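Local coordinates for group 1 truncated hemoglobin (Tetrahymena pyriformis, PDB 3AQ9), which binds one heme per subunit and probably serves in reversible oxygen binding and in nitric oxide detoxification, at residues A[69-75]-A[117-121]. The protein carries 1 engineered substitution. Numbering follows the deposited sequence.
Sequences MTEAHKG and DMLGK. With HEM (protoporphyrin IX containing Fe), chain C.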
ATOM      1  N   MET A  69      -9.148  -4.790   6.381  1.00 26.62           N
ATOM      2  CA  MET A  69      -9.026  -4.812   4.925  1.00 26.00           C
ATOM      3  C   MET A  69     -10.258  -5.452   4.275  1.00 28.56           C
ATOM      4  O   MET A  69     -10.435  -5.243   3.072  1.00 27.87           O
ATOM      5  CB  MET A  69      -7.723  -5.572   4.555  1.00 26.65           C
ATOM      6  CG  MET A  69      -6.469  -4.803   5.042  1.00 25.58           C
ATOM      7  SD  MET A  69      -6.366  -3.238   4.077  1.00 28.67           S
ATOM      8  CE  MET A  69      -6.964  -2.049   5.261  1.00 27.93           C
ATOM      9  N   THR A  70     -11.121  -6.161   5.025  1.00 27.40           N
ATOM     10  CA  THR A  70     -12.329  -6.660   4.411  1.00 29.70           C
ATOM     11  C   THR A  70     -13.316  -5.474   4.301  1.00 32.65           C
ATOM     12  O   THR A  70     -13.916  -5.257   3.241  1.00 31.44           O
ATOM     13  CB  THR A  70     -12.975  -7.784   5.233  1.00 32.19           C
ATOM     14  OG1 THR A  70     -11.979  -8.863   5.219  1.00 28.50           O
ATOM     15  CG2 THR A  70     -14.304  -8.235   4.644  1.00 31.96           C
ATOM     16  N   GLU A  71     -13.498  -4.781   5.442  1.00 31.67           N
ATOM     17  CA  GLU A  71     -14.471  -3.651   5.478  1.00 32.66           C
ATOM     18  C   GLU A  71     -14.008  -2.605   4.468  1.00 30.27           C
ATOM     19  O   GLU A  71     -14.892  -1.918   3.842  1.00 30.28           O
ATOM     20  CB  GLU A  71     -14.395  -2.974   6.867  1.00 34.96           C
ATOM     21  CG  GLU A  71     -14.966  -3.895   7.981  1.00 40.93           C
ATOM     22  CD  GLU A  71     -14.556  -3.325   9.522  1.00 47.74           C
ATOM     23  OE1 GLU A  71     -13.491  -2.580   9.785  1.00 37.11           O
ATOM     24  OE2 GLU A  71     -15.356  -3.683  10.463  1.00 52.80           O
ATOM     25  N   ALA A  72     -12.703  -2.332   4.426  1.00 28.37           N
ATOM     26  CA  ALA A  72     -12.164  -1.215   3.553  1.00 28.67           C
ATOM     27  C   ALA A  72     -12.551  -1.462   2.058  1.00 29.36           C
ATOM     28  O   ALA A  72     -12.855  -0.491   1.350  1.00 29.77           O
ATOM     29  CB  ALA A  72     -10.713  -1.105   3.651  1.00 27.76           C
ATOM     30  N   HIS A  73     -12.639  -2.720   1.652  1.00 26.63           N
ATOM     31  CA  HIS A  73     -12.861  -3.041   0.228  1.00 25.77           C
ATOM     32  C   HIS A  73     -14.194  -3.735   0.011  1.00 29.04           C
ATOM     33  O   HIS A  73     -14.403  -4.386  -1.043  1.00 30.19           O
ATOM     34  CB  HIS A  73     -11.676  -3.854  -0.331  1.00 25.01           C
ATOM     35  CG  HIS A  73     -10.365  -3.136  -0.099  1.00 25.22           C
ATOM     36  ND1 HIS A  73      -9.567  -3.436   0.998  1.00 23.48           N
ATOM     37  CD2 HIS A  73      -9.814  -2.062  -0.699  1.00 27.54           C
ATOM     38  CE1 HIS A  73      -8.521  -2.585   1.013  1.00 25.07           C
ATOM     39  NE2 HIS A  73      -8.613  -1.874  -0.086  1.00 25.11           N
ATOM     40  N   LYS A  74     -15.099  -3.568   0.960  1.00 30.52           N
ATOM     41  CA  LYS A  74     -16.379  -4.253   0.935  1.00 33.09           C
ATOM     42  C   LYS A  74     -17.170  -3.725  -0.274  1.00 34.17           C
ATOM     43  O   LYS A  74     -17.151  -2.497  -0.554  1.00 34.60           O
ATOM     44  CB  LYS A  74     -17.140  -3.961   2.255  1.00 37.76           C
ATOM     45  CG  LYS A  74     -18.366  -4.855   2.383  1.00 44.22           C
ATOM     46  CD  LYS A  74     -19.057  -4.872   3.739  1.00 55.63           C
ATOM     47  CE  LYS A  74     -19.178  -6.396   4.213  1.00 62.15           C
ATOM     48  NZ  LYS A  74     -20.383  -6.526   5.109  1.00 69.69           N
ATOM     49  N   GLY A  75     -17.846  -4.613  -1.013  1.00 34.94           N
ATOM     50  CA  GLY A  75     -18.643  -4.182  -2.131  1.00 35.52           C
ATOM     51  C   GLY A  75     -17.854  -3.969  -3.432  1.00 35.59           C
ATOM     52  O   GLY A  75     -18.527  -3.823  -4.481  1.00 40.26           O
ATOM     53  N   ASP A 117      -8.009 -11.171   2.495  1.00 28.47           N
ATOM     54  CA  ASP A 117      -8.995 -10.401   3.274  1.00 30.16           C
ATOM     55  C   ASP A 117      -9.787  -9.398   2.392  1.00 29.65           C
ATOM     56  O   ASP A 117     -10.880  -8.985   2.804  1.00 30.43           O
ATOM     57  CB  ASP A 117      -8.294  -9.591   4.393  1.00 29.64           C
ATOM     58  CG  ASP A 117      -7.653 -10.582   5.431  1.00 31.21           C
ATOM     59  OD1 ASP A 117      -8.271 -11.624   5.683  1.00 38.05           O
ATOM     60  OD2 ASP A 117      -6.460 -10.330   5.712  1.00 37.84           O
ATOM     61  N   MET A 118      -9.239  -9.035   1.222  1.00 28.35           N
ATOM     62  CA  MET A 118      -9.890  -7.947   0.433  1.00 27.72           C
ATOM     63  C   MET A 118     -10.434  -8.470  -0.891  1.00 29.48           C
ATOM     64  O   MET A 118     -11.218  -7.771  -1.534  1.00 31.55           O
ATOM     65  CB  MET A 118      -8.960  -6.766   0.273  1.00 27.40           C
ATOM     66  CG  MET A 118      -7.666  -7.146  -0.488  1.00 27.21           C
ATOM     67  SD  MET A 118      -6.681  -5.635  -0.666  1.00 28.31           S
ATOM     68  CE  MET A 118      -6.036  -5.411   1.027  1.00 26.38           C
ATOM     69  N   LEU A 119      -9.936  -9.609  -1.389  1.00 27.51           N
ATOM     70  CA  LEU A 119     -10.488 -10.046  -2.681  1.00 27.16           C
ATOM     71  C   LEU A 119     -11.947 -10.574  -2.531  1.00 27.41           C
ATOM     72  O   LEU A 119     -12.333 -11.341  -1.606  1.00 29.56           O
ATOM     73  CB  LEU A 119      -9.667 -11.207  -3.350  1.00 28.10           C
ATOM     74  CG  LEU A 119      -8.236 -10.724  -3.722  1.00 28.01           C
ATOM     75  CD1 LEU A 119      -7.636 -11.951  -4.532  1.00 32.45           C
ATOM     76  CD2 LEU A 119      -8.229  -9.407  -4.516  1.00 32.02           C
ATOM     77  N   GLY A 120     -12.777 -10.211  -3.525  1.00 26.79           N
ATOM     78  CA  GLY A 120     -14.093 -10.778  -3.636  1.00 29.32           C
ATOM     79  C   GLY A 120     -15.053 -10.388  -2.542  1.00 31.42           C
ATOM     80  O   GLY A 120     -15.963 -11.175  -2.247  1.00 33.87           O
ATOM     81  N   LYS A 121     -14.848  -9.183  -1.973  1.00 32.15           N
ATOM     82  CA  LYS A 121     -15.674  -8.699  -0.847  1.00 34.05           C
ATOM     83  C   LYS A 121     -16.728  -7.700  -1.293  1.00 36.83           C
ATOM     84  O   LYS A 121     -16.811  -7.378  -2.500  1.00 35.73           O
ATOM     85  CB  LYS A 121     -14.787  -8.092   0.254  1.00 31.06           C
ATOM     86  CG  LYS A 121     -13.696  -9.051   0.802  1.00 30.26           C
ATOM     87  CD  LYS A 121     -14.265 -10.365   1.332  1.00 31.28           C
ATOM     88  CE  LYS A 121     -13.114 -11.254   1.872  1.00 33.79           C
ATOM     89  NZ  LYS A 121     -13.728 -12.589   2.215  1.00 36.43           N
ATOM     90  OXT LYS A 121     -17.532  -7.312  -0.382  1.00 38.57           O
TER
HETATM   91  CHA HEM C 144      -9.464   1.773   1.155  1.00 23.17           C
HETATM   92  CHB HEM C 144      -8.867   0.379  -3.517  1.00 25.45           C
HETATM   93  CHC HEM C 144      -5.592  -2.870  -2.118  1.00 22.00           C
HETATM   94  CHD HEM C 144      -5.212  -0.415   2.111  1.00 23.46           C
HETATM   95  C1A HEM C 144      -9.579   1.666  -0.221  1.00 23.47           C
HETATM   96  C2A HEM C 144     -10.541   2.390  -1.066  1.00 26.29           C
HETATM   97  C3A HEM C 144     -10.339   2.033  -2.316  1.00 26.65           C
HETATM   98  C4A HEM C 144      -9.302   1.027  -2.363  1.00 25.03           C
HETATM   99  CMA HEM C 144     -11.021   2.488  -3.618  1.00 24.55           C
HETATM  100  CAA HEM C 144     -11.488   3.529  -0.511  1.00 30.04           C
HETATM  101  CBA HEM C 144     -13.024   3.597  -0.652  1.00 37.70           C
HETATM  102  CGA HEM C 144     -13.176   5.193  -0.267  1.00 37.25           C
HETATM  103  O1A HEM C 144     -13.090   5.526   0.970  1.00 42.09           O
HETATM  104  O2A HEM C 144     -12.955   6.137  -1.119  1.00 37.30           O
HETATM  105  C1B HEM C 144      -7.952  -0.711  -3.475  1.00 24.12           C
HETATM  106  C2B HEM C 144      -7.736  -1.537  -4.651  1.00 24.78           C
HETATM  107  C3B HEM C 144      -6.902  -2.502  -4.230  1.00 24.70           C
HETATM  108  C4B HEM C 144      -6.587  -2.182  -2.861  1.00 23.53           C
HETATM  109  CMB HEM C 144      -8.354  -1.405  -6.042  1.00 25.00           C
HETATM  110  CAB HEM C 144      -6.410  -3.670  -5.095  1.00 24.25           C
HETATM  111  CBB HEM C 144      -6.471  -4.830  -4.459  1.00 27.48           C
HETATM  112  C1C HEM C 144      -5.148  -2.428  -0.860  1.00 22.90           C
HETATM  113  C2C HEM C 144      -3.976  -2.928  -0.184  1.00 23.82           C
HETATM  114  C3C HEM C 144      -3.896  -2.210   0.955  1.00 22.82           C
HETATM  115  C4C HEM C 144      -4.975  -1.271   1.024  1.00 24.83           C
HETATM  116  CMC HEM C 144      -3.018  -4.045  -0.770  1.00 25.18           C
HETATM  117  CAC HEM C 144      -2.798  -2.251   2.082  1.00 26.64           C
HETATM  118  CBC HEM C 144      -1.951  -3.275   2.173  1.00 32.14           C
HETATM  119  C1D HEM C 144      -6.366   0.373   2.205  1.00 24.11           C
HETATM  120  C2D HEM C 144      -6.612   1.208   3.352  1.00 23.23           C
HETATM  121  C3D HEM C 144      -7.885   1.830   3.062  1.00 24.96           C
HETATM  122  C4D HEM C 144      -8.269   1.319   1.786  1.00 23.14           C
HETATM  123  CMD HEM C 144      -5.801   1.423   4.638  1.00 25.13           C
HETATM  124  CAD HEM C 144      -8.606   2.825   3.931  1.00 25.20           C
HETATM  125  CBD HEM C 144      -9.485   2.229   4.945  1.00 25.05           C
HETATM  126  CGD HEM C 144     -10.037   3.363   5.840  1.00 31.11           C
HETATM  127  O1D HEM C 144     -10.515   3.080   6.935  1.00 30.56           O
HETATM  128  O2D HEM C 144     -10.248   4.528   5.292  1.00 33.38           O
HETATM  129  NA  HEM C 144      -8.866   0.847  -1.083  1.00 23.92           N
HETATM  130  NB  HEM C 144      -7.287  -1.057  -2.284  1.00 24.92           N
HETATM  131  NC  HEM C 144      -5.743  -1.448  -0.121  1.00 23.14           N
HETATM  132  ND  HEM C 144      -7.344   0.459   1.179  1.00 25.98           N
HETATM  133 FE   HEM C 144      -7.341  -0.319  -0.578  1.00 24.46          FE
HETATM  134  O   HOH W   1     -13.351  -6.628  -2.584  1.00 28.21           O
HETATM  135  O   HOH W   2      -5.899   1.221  -1.216  1.00 29.46           O
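Met118 lies alongside the imidazole of His73, its SD over one ring face, 4.1 Å from the ring centroid, while Ala72 CB lies against the opposite face. His73 NE2 coordinates the heme iron at 2.1 Å, and a water completes the axial pair. Met118 CG occupies the position between the backbone N and the carbonyl carbon (chi1 61°), from where an extended chi2 carries Met118 SD to 3.3 Å from heme CHC and a bend at chi3 turns CE over the porphyrin. Met118 CE meets Met69 SD at 3.8 Å. These residues form part of the proximal side of the 2/2 globin heme pocket, where the segment around helix 69-72 meets the C-terminal end of the chain. In the second shell, His73 ND1 donates to a lone pair of Met69 O, 2.9 Å away and nearly in the ring plane, which fixes the ring's rotation. Thr70 OG1 donates to Asp117 O at 2.7 Å, in the carbonyl plane; a valine here would probably leave Asp117 O without its side-chain donor and remove one tie between the segments. Further out, one water bridges His73 O, Met118 O and Lys121 N, and Gly75 N bonds Lys121 OXT nearly straight (174°).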